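PDB 4ISD: glutathione S-transferase, which binds glutathione and, as a member of the glutathione S-transferase family, probably catalyses glutathione-dependent transfer reactions. Local coordinates for residues K6-Y11 / E83-P88; A24-K29 / G164-A169; A76-L81 / A91-A96. All coordinates share one frame; numbering follows the deposited sequence.

Contact 1 (K6-Y11 / E83-P88)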
loop_
_atom_site.group_PDB
_atom_site.type_symbol
_atom_site.label_atom_id
_atom_site.label_comp_id
_atom_site.label_asym_id
_atom_site.label_seq_id
_atom_site.Cartn_x
_atom_site.Cartn_y
_atom_site.Cartn_z
ATOM N N LYS A 6 -24.613 -0.098 -8.733
ATOM C CA LYS A 6 -24.294 -1.513 -8.586
ATOM C C LYS A 6 -24.327 -1.867 -7.104
ATOM O O LYS A 6 -23.952 -1.049 -6.256
ATOM C CB LYS A 6 -22.905 -1.829 -9.156
ATOM C CG LYS A 6 -22.615 -1.253 -10.534
ATOM C CD LYS A 6 -23.517 -1.867 -11.588
ATOM C CE LYS A 6 -23.231 -1.311 -12.970
ATOM N NZ LYS A 6 -24.200 -1.855 -13.955
ATOM N N PRO A 7 -24.798 -3.082 -6.784
ATOM C CA PRO A 7 -24.797 -3.579 -5.404
ATOM C C PRO A 7 -23.390 -3.615 -4.821
ATOM O O PRO A 7 -22.434 -3.874 -5.547
ATOM C CB PRO A 7 -25.356 -4.998 -5.539
ATOM C CG PRO A 7 -25.278 -5.317 -7.006
ATOM C CD PRO A 7 -25.453 -4.021 -7.704
ATOM N N ILE A 8 -23.265 -3.337 -3.528
ATOM C CA ILE A 8 -21.963 -3.284 -2.876
ATOM C C ILE A 8 -22.018 -4.043 -1.548
ATOM O O ILE A 8 -22.973 -3.908 -0.784
ATOM C CB ILE A 8 -21.491 -1.815 -2.666
ATOM C CG1 ILE A 8 -21.292 -1.112 -4.017
ATOM C CG2 ILE A 8 -20.209 -1.757 -1.849
ATOM C CD1 ILE A 8 -20.921 0.371 -3.919
ATOM N N THR A 9 -21.006 -4.870 -1.295
ATOM C CA THR A 9 -20.912 -5.592 -0.031
ATOM C C THR A 9 -19.545 -5.364 0.588
ATOM O O THR A 9 -18.542 -5.246 -0.117
ATOM C CB THR A 9 -21.130 -7.108 -0.207
ATOM O OG1 THR A 9 -22.409 -7.351 -0.809
ATOM C CG2 THR A 9 -21.075 -7.812 1.140
ATOM N N LEU A 10 -19.502 -5.285 1.910
ATOM C CA LEU A 10 -18.236 -5.104 2.606
ATOM C C LEU A 10 -18.055 -6.220 3.630
ATOM O O LEU A 10 -18.958 -6.515 4.421
ATOM C CB LEU A 10 -18.172 -3.711 3.249
ATOM C CG LEU A 10 -16.871 -3.254 3.906
ATOM C CD1 LEU A 10 -15.840 -2.858 2.865
ATOM C CD2 LEU A 10 -17.131 -2.100 4.873
ATOM N N TYR A 11 -16.895 -6.864 3.567
ATOM C CA TYR A 11 -16.517 -7.936 4.479
ATOM C C TYR A 11 -15.611 -7.321 5.530
ATOM O O TYR A 11 -14.615 -6.668 5.202
ATOM C CB TYR A 11 -15.786 -9.078 3.721
ATOM C CG TYR A 11 -16.692 -9.824 2.757
ATOM C CD1 TYR A 11 -16.951 -9.316 1.481
ATOM C CD2 TYR A 11 -17.315 -11.013 3.131
ATOM C CE1 TYR A 11 -17.806 -9.966 0.604
ATOM C CE2 TYR A 11 -18.169 -11.676 2.260
ATOM C CZ TYR A 11 -18.412 -11.148 0.993
ATOM O OH TYR A 11 -19.265 -11.795 0.112
ATOM N N GLU A 83 -12.269 5.908 -8.291
ATOM C CA GLU A 83 -12.239 5.911 -9.750
ATOM C C GLU A 83 -13.615 5.625 -10.332
ATOM O O GLU A 83 -14.004 6.194 -11.360
ATOM C CB GLU A 83 -11.203 4.909 -10.277
ATOM C CG GLU A 83 -9.879 5.559 -10.641
ATOM C CD GLU A 83 -8.750 4.574 -10.791
ATOM O OE1 GLU A 83 -9.016 3.416 -11.166
ATOM O OE2 GLU A 83 -7.592 4.960 -10.515
ATOM N N VAL A 84 -14.347 4.745 -9.659
ATOM C CA VAL A 84 -15.691 4.353 -10.079
ATOM C C VAL A 84 -16.712 5.425 -9.701
ATOM O O VAL A 84 -17.664 5.684 -10.433
ATOM C CB VAL A 84 -16.090 3.003 -9.439
ATOM C CG1 VAL A 84 -17.477 2.579 -9.882
ATOM C CG2 VAL A 84 -15.050 1.925 -9.765
ATOM N N TYR A 85 -16.512 6.059 -8.554
ATOM C CA TYR A 85 -17.407 7.133 -8.115
ATOM C C TYR A 85 -16.589 8.363 -7.841
ATOM O O TYR A 85 -16.293 8.657 -6.698
ATOM C CB TYR A 85 -18.176 6.728 -6.852
ATOM C CG TYR A 85 -18.912 5.434 -7.048
ATOM C CD1 TYR A 85 -20.080 5.382 -7.808
ATOM C CD2 TYR A 85 -18.415 4.247 -6.520
ATOM C CE1 TYR A 85 -20.740 4.182 -8.007
ATOM C CE2 TYR A 85 -19.064 3.049 -6.714
ATOM C CZ TYR A 85 -20.217 3.015 -7.455
ATOM O OH TYR A 85 -20.859 1.812 -7.632
ATOM N N PRO A 86 -16.210 9.090 -8.898
ATOM C CA PRO A 86 -15.297 10.230 -8.732
ATOM C C PRO A 86 -15.989 11.578 -8.440
ATOM O O PRO A 86 -17.179 11.766 -8.713
ATOM C CB PRO A 86 -14.599 10.284 -10.095
ATOM C CG PRO A 86 -15.690 9.845 -11.067
ATOM C CD PRO A 86 -16.550 8.843 -10.315
ATOM N N ALA A 87 -15.225 12.505 -7.870
ATOM C CA ALA A 87 -15.551 13.929 -7.903
ATOM C C ALA A 87 -15.746 14.334 -9.355
ATOM O O ALA A 87 -15.089 13.795 -10.242
ATOM C CB ALA A 87 -14.422 14.724 -7.291
ATOM N N PRO A 88 -16.639 15.287 -9.622
ATOM C CA PRO A 88 -17.521 16.024 -8.701
ATOM C C PRO A 88 -18.900 15.386 -8.502
ATOM O O PRO A 88 -19.724 15.949 -7.779
ATOM C CB PRO A 88 -17.676 17.381 -9.392
ATOM C CG PRO A 88 -17.566 17.057 -10.851
ATOM C CD PRO A 88 -16.630 15.870 -10.976
#
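I8 and Y85 meet by van der Waals contact, their side chains arriving from opposite directions. The I8 methyl CD1 lies 4.0 Å from Y85 OH, touching the hydroxyl end of the ring obliquely; the apolar part of the contact is I8 CD1 to Y85 CE2, at 4.3 Å. I8 extends this far because its chain runs on from CB with CD1 anti to CA (chi2 176°). A looser approach comes from K6, whose CB lies 4.4 Å from Y85 OH, while the rest of the lysine leads away from the tyrosine. The contact is small, 93 Å² summed over both sides, and the nearest CA atoms, those of K6 and V84, are 10.5 Å apart, so the tyrosine does the bridging.

Within 83-88, V84 CG1 sits 3.6 Å above one face of the Y85 ring, offset toward its rim.

No hydrogen bond joins the two segments. The Y85 hydroxyl is instead bonded to H66 NE2, on the strand 63-66 that pairs antiparallel with 8-13, and the ring also meets Y90 edge-to-face. With its hydroxyl tied to the sheet, the tyrosine can present its ring end to the isoleucine without leaving a buried polar group unsatisfied.

Y85 is the first residue to leave helical geometry after helix 74-84. Its ring thus joins the closing helix to the first strand of the beta-alpha-beta, beta-beta-alpha thioredoxin-like fold of glutathione S-transferases.

Contact 2 (A24-K29 / G164-A169)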
loop_
_atom_site.group_PDB
_atom_site.type_symbol
_atom_site.label_atom_id
_atom_site.label_comp_id
_atom_site.label_asym_id
_atom_site.label_seq_id
_atom_site.Cartn_x
_atom_site.Cartn_y
_atom_site.Cartn_z
ATOM N N ALA A 24 -12.194 1.361 4.968
ATOM C CA ALA A 24 -12.987 1.120 3.760
ATOM C C ALA A 24 -14.430 1.555 3.984
ATOM O O ALA A 24 -15.060 2.165 3.110
ATOM C CB ALA A 24 -12.923 -0.363 3.331
ATOM N N PHE A 25 -14.950 1.216 5.157
ATOM C CA PHE A 25 -16.282 1.624 5.547
ATOM C C PHE A 25 -16.381 3.146 5.448
ATOM O O PHE A 25 -17.407 3.681 5.011
ATOM C CB PHE A 25 -16.581 1.146 6.977
ATOM C CG PHE A 25 -17.939 1.557 7.497
ATOM C CD1 PHE A 25 -18.183 2.869 7.900
ATOM C CD2 PHE A 25 -18.962 0.626 7.611
ATOM C CE1 PHE A 25 -19.439 3.258 8.391
ATOM C CE2 PHE A 25 -20.211 0.993 8.101
ATOM C CZ PHE A 25 -20.455 2.322 8.497
ATOM N N VAL A 26 -15.328 3.851 5.854
ATOM C CA VAL A 26 -15.402 5.315 5.868
ATOM C C VAL A 26 -15.455 5.867 4.451
ATOM O O VAL A 26 -16.157 6.847 4.188
ATOM C CB VAL A 26 -14.272 5.973 6.706
ATOM C CG1 VAL A 26 -14.113 7.444 6.348
ATOM C CG2 VAL A 26 -14.550 5.798 8.207
ATOM N N VAL A 27 -14.752 5.213 3.527
ATOM C CA VAL A 27 -14.765 5.658 2.133
ATOM C C VAL A 27 -16.175 5.593 1.550
ATOM O O VAL A 27 -16.665 6.570 0.965
ATOM C CB VAL A 27 -13.778 4.858 1.271
ATOM C CG1 VAL A 27 -13.870 5.278 -0.183
ATOM C CG2 VAL A 27 -12.375 5.066 1.777
ATOM N N LEU A 28 -16.825 4.447 1.729
ATOM C CA LEU A 28 -18.178 4.236 1.222
ATOM C C LEU A 28 -19.119 5.277 1.798
ATOM O O LEU A 28 -19.901 5.900 1.073
ATOM C CB LEU A 28 -18.675 2.831 1.586
ATOM C CG LEU A 28 -18.000 1.654 0.870
ATOM C CD1 LEU A 28 -18.104 0.371 1.687
ATOM C CD2 LEU A 28 -18.615 1.449 -0.517
ATOM N N LYS A 29 -19.023 5.482 3.106
ATOM C CA LYS A 29 -19.923 6.398 3.769
ATOM C C LYS A 29 -19.711 7.841 3.334
ATOM O O LYS A 29 -20.675 8.557 3.111
ATOM C CB LYS A 29 -19.836 6.235 5.279
ATOM C CG LYS A 29 -20.823 5.218 5.811
ATOM C CD LYS A 29 -22.220 5.813 5.826
ATOM C CE LYS A 29 -23.242 4.832 6.375
ATOM N NZ LYS A 29 -23.273 3.574 5.585
ATOM N N GLY A 164 -5.125 19.578 4.647
ATOM C CA GLY A 164 -6.131 20.625 4.595
ATOM C C GLY A 164 -7.493 19.967 4.580
ATOM O O GLY A 164 -7.970 19.504 5.620
ATOM N N ASP A 165 -8.109 19.891 3.401
ATOM C CA ASP A 165 -9.344 19.127 3.253
ATOM C C ASP A 165 -9.137 17.680 3.690
ATOM O O ASP A 165 -8.050 17.098 3.503
ATOM C CB ASP A 165 -9.853 19.175 1.810
ATOM C CG ASP A 165 -10.472 20.520 1.449
ATOM O OD1 ASP A 165 -10.999 21.212 2.351
ATOM O OD2 ASP A 165 -10.432 20.881 0.260
ATOM N N TRP A 166 -10.168 17.104 4.294
ATOM C CA TRP A 166 -10.111 15.711 4.713
ATOM C C TRP A 166 -9.820 14.798 3.526
ATOM O O TRP A 166 -10.298 15.035 2.416
ATOM C CB TRP A 166 -11.427 15.297 5.364
ATOM C CG TRP A 166 -11.492 13.838 5.703
ATOM C CD1 TRP A 166 -11.113 13.250 6.875
ATOM C CD2 TRP A 166 -11.974 12.779 4.867
ATOM N NE1 TRP A 166 -11.326 11.885 6.822
ATOM C CE2 TRP A 166 -11.852 11.578 5.599
ATOM C CE3 TRP A 166 -12.488 12.735 3.569
ATOM C CZ2 TRP A 166 -12.233 10.354 5.078
ATOM C CZ3 TRP A 166 -12.859 11.515 3.053
ATOM C CH2 TRP A 166 -12.725 10.341 3.803
ATOM N N CYS A 167 -9.008 13.772 3.760
ATOM C CA CYS A 167 -8.931 12.638 2.842
ATOM C C CYS A 167 -8.880 11.364 3.683
ATOM O O CYS A 167 -8.714 11.443 4.911
ATOM C CB CYS A 167 -7.740 12.744 1.879
ATOM S SG CYS A 167 -6.088 12.696 2.607
ATOM N N ILE A 168 -9.039 10.209 3.035
ATOM C CA ILE A 168 -9.066 8.932 3.750
ATOM C C ILE A 168 -7.773 8.680 4.530
ATOM O O ILE A 168 -7.781 7.944 5.518
ATOM C CB ILE A 168 -9.373 7.717 2.812
ATOM C CG1 ILE A 168 -9.734 6.491 3.648
ATOM C CG2 ILE A 168 -8.206 7.410 1.867
ATOM C CD1 ILE A 168 -10.903 6.737 4.573
ATOM N N ALA A 169 -6.673 9.304 4.103
ATOM C CA ALA A 169 -5.390 9.177 4.800
ATOM C C ALA A 169 -5.475 9.650 6.235
ATOM O O ALA A 169 -4.781 9.106 7.092
ATOM C CB ALA A 169 -4.302 9.937 4.082
#
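V26 and V27, neighbours on helix 19-31, receive I168 and W166 from the segment that leads into helix 168-177. V27 CG2 packs against the isoleucine branch, 3.5 Å from I168 CG1 and 3.6 Å from I168 CD1, and the two side chains meet at about a right angle. V26 CG1 serves two partners: it lies 3.7 Å from I168 CD1 and 3.7 Å from W166 CZ2, on the benzo ring of the indole, which it approaches obliquely.

The I168 branch reaches the valines with CG1 trans to the main-chain nitrogen (chi1 -166°), and chi2 of 57° then folds CD1 over between them. Within its own segment, I168 N lies 3.7 Å above one indole face, offset toward the rim. Farther out, R201 makes a cation-pi contact with W166, and NE1 has a weak hydrogen bond to T171 OG1. C167 N is bonded to D170 OD2, and a backbone bond ties I168 to V93.

The segments share 154 Å² of buried surface and no hydrogen bond; every side-chain pair across them is aliphatic or aliphatic-aromatic. Cohesion between the N- and C-terminal domains here therefore rests on shape fit and exclusion of water: the polar bonds named lie around the contact, not across it.

Contact 3 (A76-L81 / A91-A96)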
loop_
_atom_site.group_PDB
_atom_site.type_symbol
_atom_site.label_atom_id
_atom_site.label_comp_id
_atom_site.label_asym_id
_atom_site.label_seq_id
_atom_site.Cartn_x
_atom_site.Cartn_y
_atom_site.Cartn_z
ATOM N N ALA A 76 -6.334 -0.099 -1.724
ATOM C CA ALA A 76 -6.735 -0.414 -3.095
ATOM C C ALA A 76 -8.239 -0.207 -3.293
ATOM O O ALA A 76 -8.701 0.229 -4.367
ATOM C CB ALA A 76 -6.343 -1.847 -3.448
ATOM N N ILE A 77 -8.998 -0.532 -2.249
ATOM C CA ILE A 77 -10.421 -0.241 -2.227
ATOM C C ILE A 77 -10.694 1.267 -2.344
ATOM O O ILE A 77 -11.531 1.688 -3.155
ATOM C CB ILE A 77 -11.089 -0.804 -0.955
ATOM C CG1 ILE A 77 -10.998 -2.335 -0.954
ATOM C CG2 ILE A 77 -12.544 -0.326 -0.856
ATOM C CD1 ILE A 77 -11.537 -3.002 0.309
ATOM N N ALA A 78 -9.992 2.075 -1.547
ATOM C CA ALA A 78 -10.161 3.529 -1.606
ATOM C C ALA A 78 -9.864 4.089 -3.001
ATOM O O ALA A 78 -10.609 4.940 -3.503
ATOM C CB ALA A 78 -9.297 4.215 -0.568
ATOM N N GLU A 79 -8.791 3.602 -3.622
ATOM C CA GLU A 79 -8.363 4.058 -4.948
ATOM C C GLU A 79 -9.397 3.700 -5.998
ATOM O O GLU A 79 -9.634 4.445 -6.960
ATOM C CB GLU A 79 -7.044 3.381 -5.325
ATOM C CG GLU A 79 -5.889 3.699 -4.403
ATOM C CD GLU A 79 -5.195 4.983 -4.781
ATOM O OE1 GLU A 79 -5.538 5.569 -5.840
ATOM O OE2 GLU A 79 -4.306 5.406 -4.017
ATOM N N TYR A 80 -10.003 2.535 -5.809
ATOM C CA TYR A 80 -10.939 1.987 -6.777
ATOM C C TYR A 80 -12.308 2.650 -6.680
ATOM O O TYR A 80 -12.926 2.965 -7.706
ATOM C CB TYR A 80 -11.057 0.475 -6.575
ATOM C CG TYR A 80 -12.189 -0.161 -7.338
ATOM C CD1 TYR A 80 -12.079 -0.407 -8.703
ATOM C CD2 TYR A 80 -13.373 -0.521 -6.690
ATOM C CE1 TYR A 80 -13.120 -0.995 -9.407
ATOM C CE2 TYR A 80 -14.409 -1.115 -7.383
ATOM C CZ TYR A 80 -14.280 -1.341 -8.738
ATOM O OH TYR A 80 -15.316 -1.918 -9.430
ATOM N N LEU A 81 -12.793 2.850 -5.454
ATOM C CA LEU A 81 -14.067 3.546 -5.274
ATOM C C LEU A 81 -13.953 4.994 -5.757
ATOM O O LEU A 81 -14.893 5.543 -6.314
ATOM C CB LEU A 81 -14.557 3.468 -3.829
ATOM C CG LEU A 81 -14.988 2.083 -3.332
ATOM C CD1 LEU A 81 -15.270 2.117 -1.826
ATOM C CD2 LEU A 81 -16.206 1.586 -4.091
ATOM N N ALA A 91 -18.243 12.685 -3.534
ATOM C CA ALA A 91 -17.144 13.188 -2.703
ATOM C C ALA A 91 -15.879 12.354 -2.932
ATOM O O ALA A 91 -15.937 11.116 -2.930
ATOM C CB ALA A 91 -17.522 13.156 -1.249
ATOM N N ALA A 92 -14.747 13.033 -3.121
ATOM C CA ALA A 92 -13.458 12.356 -3.256
ATOM C C ALA A 92 -12.815 12.052 -1.913
ATOM O O ALA A 92 -12.813 12.886 -1.002
ATOM C CB ALA A 92 -12.505 13.179 -4.105
ATOM N N VAL A 93 -12.243 10.859 -1.801
ATOM C CA VAL A 93 -11.540 10.476 -0.587
ATOM C C VAL A 93 -10.034 10.651 -0.746
ATOM O O VAL A 93 -9.273 10.474 0.219
ATOM C CB VAL A 93 -11.859 9.037 -0.204
ATOM C CG1 VAL A 93 -13.369 8.895 0.040
ATOM C CG2 VAL A 93 -11.352 8.067 -1.286
ATOM N N LEU A 94 -9.610 10.992 -1.967
ATOM C CA LEU A 94 -8.209 11.307 -2.248
ATOM C C LEU A 94 -8.053 12.741 -2.752
ATOM O O LEU A 94 -8.894 13.231 -3.507
ATOM C CB LEU A 94 -7.638 10.341 -3.290
ATOM C CG LEU A 94 -7.187 8.929 -2.901
ATOM C CD1 LEU A 94 -6.420 8.290 -4.072
ATOM C CD2 LEU A 94 -6.347 8.923 -1.600
ATOM N N PRO A 95 -6.970 13.418 -2.338
ATOM C CA PRO A 95 -6.682 14.793 -2.775
ATOM C C PRO A 95 -6.618 14.951 -4.297
ATOM O O PRO A 95 -6.158 14.053 -5.003
ATOM C CB PRO A 95 -5.307 15.088 -2.150
ATOM C CG PRO A 95 -5.240 14.198 -0.957
ATOM C CD PRO A 95 -5.996 12.937 -1.339
ATOM N N ALA A 96 -7.096 16.097 -4.776
ATOM C CA ALA A 96 -7.157 16.434 -6.198
ATOM C C ALA A 96 -5.788 16.828 -6.726
ATOM O O ALA A 96 -5.471 16.595 -7.888
ATOM C CB ALA A 96 -8.139 17.597 -6.419
#
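This is a van der Waals contact in which aliphatic methyls meet a helix carbonyl and a carboxylate. It lies between helix 74-84 of the thioredoxin-like domain and the connecting segment that runs on to helix 98-113, the first helix of the C-terminal half. The four residues that touch, A78, E79, V93 and L94, are all buried, and the two segments share 150 Å² of surface. Backbones remain well separated, with CA atoms 7.2 Å apart for A78 and V93 and 7.7 Å for E79 and L94, so the gap is spanned largely by the V93, L94 and E79 side chains.

V93 brings one methyl to the helix. Its CG2 is 3.9 Å from A78 O and 4.4 Å from A78 CB, thus packing on both the main chain and the side chain of one residue. The other branch of V93 faces V27 of helix 19-31, which makes this valine a wedge between two helices.

L94 meets the glutamate. Although the E79 side chain sets out from its backbone away from 91-96, chi2 of -85° bends it back. The L94 methyl CD1 sits above the carboxylate plane, displaced toward its two oxygens, 3.4 Å from E79 OE1 and 3.6 Å from E79 OE2; the two side chains cross at about a right angle.

No hydrogen bond spans the two segments. E79 OE2 forms a salt bridge to R105 of the same chain, while OE1 makes a long, weak ion pair with R105 of the second subunit. V93 N is bonded to D82 OD1, farther along the same helix.

Leucine packing thus shields one side of a buried carboxylate. The R105 salt bridge, with a weaker contribution from R105 of the second subunit, would supply compensating charge and be expected to favour the ionised form of E79.

Overall arrangement
All three contacts are buried, at different depths: the centre of contact 2 lies about 7 Å from the centre of the chain, that of contact 3 about 11 Å and that of contact 1 about 16 Å. Among the touching residues only K6 of contact 1 is exposed. Contacts 1 and 3 share helix 74-84 and lie near the dimer interface. Helix 19-31 connects the set: L28 CD2 packs on I8 CG2 of contact 1 at 3.8 Å and on L81 CD1 of contact 3 at 3.7 Å. Chemistry follows place: purely apolar between the domains in contact 2, tyrosine-mediated beside the sheet in contact 1, while only in contact 3 does a carboxylate touch across the two segments.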